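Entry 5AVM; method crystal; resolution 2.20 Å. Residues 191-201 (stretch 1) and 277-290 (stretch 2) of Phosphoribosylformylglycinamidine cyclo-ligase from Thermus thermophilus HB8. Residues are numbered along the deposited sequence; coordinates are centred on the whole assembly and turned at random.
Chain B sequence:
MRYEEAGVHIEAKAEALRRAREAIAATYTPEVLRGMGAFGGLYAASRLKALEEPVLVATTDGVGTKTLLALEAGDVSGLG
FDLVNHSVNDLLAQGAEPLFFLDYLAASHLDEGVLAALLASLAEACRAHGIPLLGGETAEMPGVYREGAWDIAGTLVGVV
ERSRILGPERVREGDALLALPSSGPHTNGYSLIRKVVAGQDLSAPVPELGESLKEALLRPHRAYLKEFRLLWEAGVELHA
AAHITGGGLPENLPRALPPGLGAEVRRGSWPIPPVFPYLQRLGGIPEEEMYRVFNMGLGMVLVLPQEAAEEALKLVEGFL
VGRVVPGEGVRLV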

# COMPACT_ATOMS: atom_id res chain seq x y z
N SER B 191 5.77 12.08 15.87
CA SER B 191 4.83 13.19 16.02
C SER B 191 5.15 13.84 17.36
O SER B 191 5.15 15.07 17.51
CB SER B 191 3.39 12.68 16.02
OG SER B 191 2.51 13.77 16.24
N LEU B 192 5.44 12.99 18.35
CA LEU B 192 5.80 13.46 19.68
C LEU B 192 7.13 14.17 19.51
O LEU B 192 7.32 15.28 20.00
CB LEU B 192 5.92 12.27 20.65
CG LEU B 192 6.25 12.53 22.12
CD1 LEU B 192 5.56 13.79 22.62
CD2 LEU B 192 5.82 11.34 22.96
N ILE B 193 8.03 13.53 18.77
CA ILE B 193 9.36 14.06 18.49
C ILE B 193 9.35 15.45 17.84
O ILE B 193 10.03 16.36 18.32
CB ILE B 193 10.17 13.10 17.58
CG1 ILE B 193 10.60 11.87 18.38
CG2 ILE B 193 11.36 13.80 16.98
CD1 ILE B 193 11.15 10.75 17.53
N ARG B 194 8.59 15.62 16.76
CA ARG B 194 8.54 16.91 16.08
C ARG B 194 8.04 18.02 16.99
O ARG B 194 8.41 19.18 16.82
CB ARG B 194 7.68 16.81 14.81
CG ARG B 194 8.32 15.98 13.69
CD ARG B 194 7.52 16.08 12.40
NE ARG B 194 7.55 17.43 11.82
CZ ARG B 194 6.47 18.12 11.48
NH1 ARG B 194 5.26 17.60 11.65
NH2 ARG B 194 6.59 19.33 10.96
N LYS B 195 7.21 17.66 17.96
CA LYS B 195 6.69 18.63 18.92
C LYS B 195 7.77 18.97 19.94
O LYS B 195 8.00 20.14 20.24
CB LYS B 195 5.48 18.06 19.66
CG LYS B 195 5.21 18.76 21.00
CD LYS B 195 4.04 18.15 21.75
CE LYS B 195 3.98 18.66 23.19
NZ LYS B 195 5.15 18.21 24.00
N VAL B 196 8.43 17.94 20.46
CA VAL B 196 9.48 18.13 21.45
C VAL B 196 10.68 18.92 20.93
O VAL B 196 11.21 19.79 21.63
CB VAL B 196 9.95 16.75 22.01
CG1 VAL B 196 11.24 16.91 22.79
CG2 VAL B 196 8.88 16.17 22.90
N VAL B 197 11.11 18.64 19.70
CA VAL B 197 12.26 19.34 19.12
C VAL B 197 11.86 20.60 18.34
O VAL B 197 12.71 21.29 17.80
CB VAL B 197 13.07 18.42 18.17
CG1 VAL B 197 13.54 17.20 18.93
CG2 VAL B 197 12.24 18.03 16.97
N ALA B 198 10.56 20.88 18.29
CA ALA B 198 10.05 22.04 17.56
C ALA B 198 10.73 23.33 18.00
O ALA B 198 10.45 23.86 19.08
CB ALA B 198 8.55 22.16 17.78
N GLY B 199 11.62 23.84 17.14
CA GLY B 199 12.31 25.08 17.46
C GLY B 199 13.77 24.95 17.83
O GLY B 199 14.43 25.95 18.12
N GLN B 200 14.30 23.72 17.83
CA GLN B 200 15.70 23.49 18.17
C GLN B 200 16.53 23.55 16.89
O GLN B 200 15.99 23.56 15.78
CB GLN B 200 15.87 22.12 18.83
CG GLN B 200 14.97 21.84 20.03
CD GLN B 200 15.38 22.60 21.29
OE1 GLN B 200 16.53 22.50 21.75
NE2 GLN B 200 14.44 23.35 21.86
N ASP B 201 17.85 23.59 17.05
CA ASP B 201 18.76 23.61 15.90
C ASP B 201 19.13 22.16 15.62
O ASP B 201 20.16 21.67 16.08
CB ASP B 201 20.01 24.43 16.22
CG ASP B 201 20.91 24.64 15.00
OD1 ASP B 201 20.38 24.63 13.87
OD2 ASP B 201 22.13 24.83 15.18
N PRO B 277 16.14 9.50 26.31
CA PRO B 277 16.02 10.25 27.56
C PRO B 277 16.21 11.75 27.34
O PRO B 277 15.74 12.57 28.12
CB PRO B 277 17.11 9.64 28.44
CG PRO B 277 18.14 9.20 27.44
CD PRO B 277 17.30 8.58 26.37
N TYR B 278 16.90 12.09 26.25
CA TYR B 278 17.13 13.48 25.89
C TYR B 278 15.80 14.09 25.48
O TYR B 278 15.40 15.14 25.98
CB TYR B 278 18.11 13.56 24.72
CG TYR B 278 18.35 14.98 24.27
CD1 TYR B 278 18.96 15.90 25.12
CD2 TYR B 278 17.92 15.41 23.01
CE1 TYR B 278 19.12 17.23 24.73
CE2 TYR B 278 18.08 16.73 22.62
CZ TYR B 278 18.67 17.64 23.48
OH TYR B 278 18.80 18.95 23.11
N LEU B 279 15.10 13.43 24.56
CA LEU B 279 13.80 13.91 24.11
C LEU B 279 12.90 13.99 25.34
O LEU B 279 12.26 15.00 25.60
CB LEU B 279 13.21 12.92 23.10
CG LEU B 279 14.01 12.71 21.82
CD1 LEU B 279 13.43 11.56 21.02
CD2 LEU B 279 14.01 14.00 21.02
N GLN B 280 12.88 12.90 26.10
CA GLN B 280 12.10 12.80 27.32
C GLN B 280 12.29 14.03 28.20
O GLN B 280 11.32 14.69 28.59
CB GLN B 280 12.52 11.53 28.07
CG GLN B 280 11.97 11.36 29.46
CD GLN B 280 12.42 10.04 30.07
OE1 GLN B 280 13.57 9.63 29.89
NE2 GLN B 280 11.53 9.39 30.80
N ARG B 281 13.55 14.35 28.51
CA ARG B 281 13.87 15.50 29.34
C ARG B 281 13.43 16.82 28.71
O ARG B 281 12.82 17.66 29.38
CB ARG B 281 15.38 15.55 29.60
CG ARG B 281 15.82 15.23 31.02
CD ARG B 281 17.33 15.42 31.16
NE ARG B 281 17.72 16.75 30.69
CZ ARG B 281 18.77 17.00 29.92
NH1 ARG B 281 19.55 15.99 29.51
NH2 ARG B 281 19.03 18.24 29.53
N LEU B 282 13.75 17.00 27.43
CA LEU B 282 13.41 18.22 26.69
C LEU B 282 11.91 18.42 26.63
O LEU B 282 11.41 19.53 26.85
CB LEU B 282 13.98 18.15 25.27
CG LEU B 282 13.76 19.37 24.37
CD1 LEU B 282 14.57 20.55 24.88
CD2 LEU B 282 14.19 19.02 22.95
N GLY B 283 11.19 17.34 26.34
CA GLY B 283 9.75 17.41 26.26
C GLY B 283 9.10 17.10 27.59
O GLY B 283 7.87 17.10 27.71
N GLY B 284 9.92 16.84 28.60
CA GLY B 284 9.40 16.52 29.92
C GLY B 284 8.39 15.41 29.77
O GLY B 284 7.28 15.48 30.30
N ILE B 285 8.78 14.38 29.03
CA ILE B 285 7.91 13.23 28.77
C ILE B 285 8.06 12.15 29.83
O ILE B 285 9.16 11.67 30.10
CB ILE B 285 8.24 12.64 27.37
CG1 ILE B 285 8.07 13.73 26.31
CG2 ILE B 285 7.34 11.46 27.08
CD1 ILE B 285 8.72 13.41 24.99
N PRO B 286 6.93 11.77 30.46
CA PRO B 286 6.91 10.73 31.51
C PRO B 286 7.40 9.38 30.98
O PRO B 286 7.27 9.09 29.79
CB PRO B 286 5.44 10.69 31.92
CG PRO B 286 4.97 12.10 31.66
CD PRO B 286 5.61 12.40 30.33
N GLU B 287 7.95 8.55 31.86
CA GLU B 287 8.45 7.24 31.47
C GLU B 287 7.33 6.34 30.94
O GLU B 287 7.50 5.67 29.92
CB GLU B 287 9.13 6.54 32.65
CG GLU B 287 10.13 5.47 32.24
CD GLU B 287 10.25 4.33 33.24
OE1 GLU B 287 11.21 3.54 33.12
OE2 GLU B 287 9.39 4.21 34.13
N GLU B 288 6.19 6.32 31.64
CA GLU B 288 5.04 5.50 31.24
C GLU B 288 4.63 5.80 29.81
O GLU B 288 4.09 4.95 29.10
CB GLU B 288 3.86 5.77 32.18
CG GLU B 288 4.09 5.34 33.63
CD GLU B 288 4.06 3.82 33.81
OE1 GLU B 288 4.85 3.12 33.14
OE2 GLU B 288 3.24 3.34 34.62
N GLU B 289 4.88 7.04 29.39
CA GLU B 289 4.56 7.49 28.04
C GLU B 289 5.71 7.22 27.07
O GLU B 289 5.49 7.03 25.88
CB GLU B 289 4.24 8.98 28.07
CG GLU B 289 4.38 9.68 26.74
CD GLU B 289 3.78 11.06 26.78
OE1 GLU B 289 3.97 11.76 27.80
OE2 GLU B 289 3.13 11.45 25.78
N MET B 290 6.94 7.20 27.58
CA MET B 290 8.10 6.94 26.74
C MET B 290 8.05 5.53 26.15
O MET B 290 8.37 5.32 24.98
CB MET B 290 9.40 7.11 27.53
CG MET B 290 9.81 8.54 27.77
SD MET B 290 9.89 9.50 26.25
CE MET B 290 11.53 9.12 25.67
O HOH W 1 18.76 20.45 20.95

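This is an apolar helix-to-helix contact, centred on Val196 and Gly283, with no direct hydrogen bond between the two stretches and a single water bridge at one edge. The helices 191-196 and 277-283 cross at 56°, their axes 9.9 Å apart at closest approach, and the nearest pair of CA atoms, those of Val196 and Gly283, lie 4.9 Å apart.

Glycine suits that point because the backbones come so close: a CB on Gly283 would sit 2.3 Å from Val196 CG2, a clash. With no side chain there, Val196 packs directly against backbone, its CG1 3.5 Å from Leu279 O and 3.6 Å from Gly283 N. That oxygen and nitrogen already pair with each other in a helical hydrogen bond (2.7 Å, Gly283 N to Leu279 O), so the methyl group leaves neither deprived of a partner.

Val196, compact and branched at CB, reaches in two directions: CG1 meets Leu282 CD2 at 3.6 Å, and CG2 meets Ile285 CD1 at 3.5 Å. Ile285 follows Gly284, whose positive phi favours glycine and takes the chain out of the helix. Leu192, one turn before Val196, also touches Ile285, Leu192 CG to Ile285 CD1 at 3.9 Å, and its CD2 lies 3.9 Å from Glu289 OE2, a contact of proximity alone.

Leu279 points its CA-to-CB bond sideways, but its longer side chain brings the methyls back to the partner: CD1 lies 3.9 Å from Ile193 CG1, and CD2 lies 3.9 Å from Val197 CG1.

At the exposed margin, Gln200 closes the type II turn begun at Val197. Gln200 OE1 is 4.4 Å from Tyr278 OH, too far for a direct bond, so a water spans the gap, donating to Gln200 OE1 at 3.1 Å and lying 2.6 Å from Tyr278 OH.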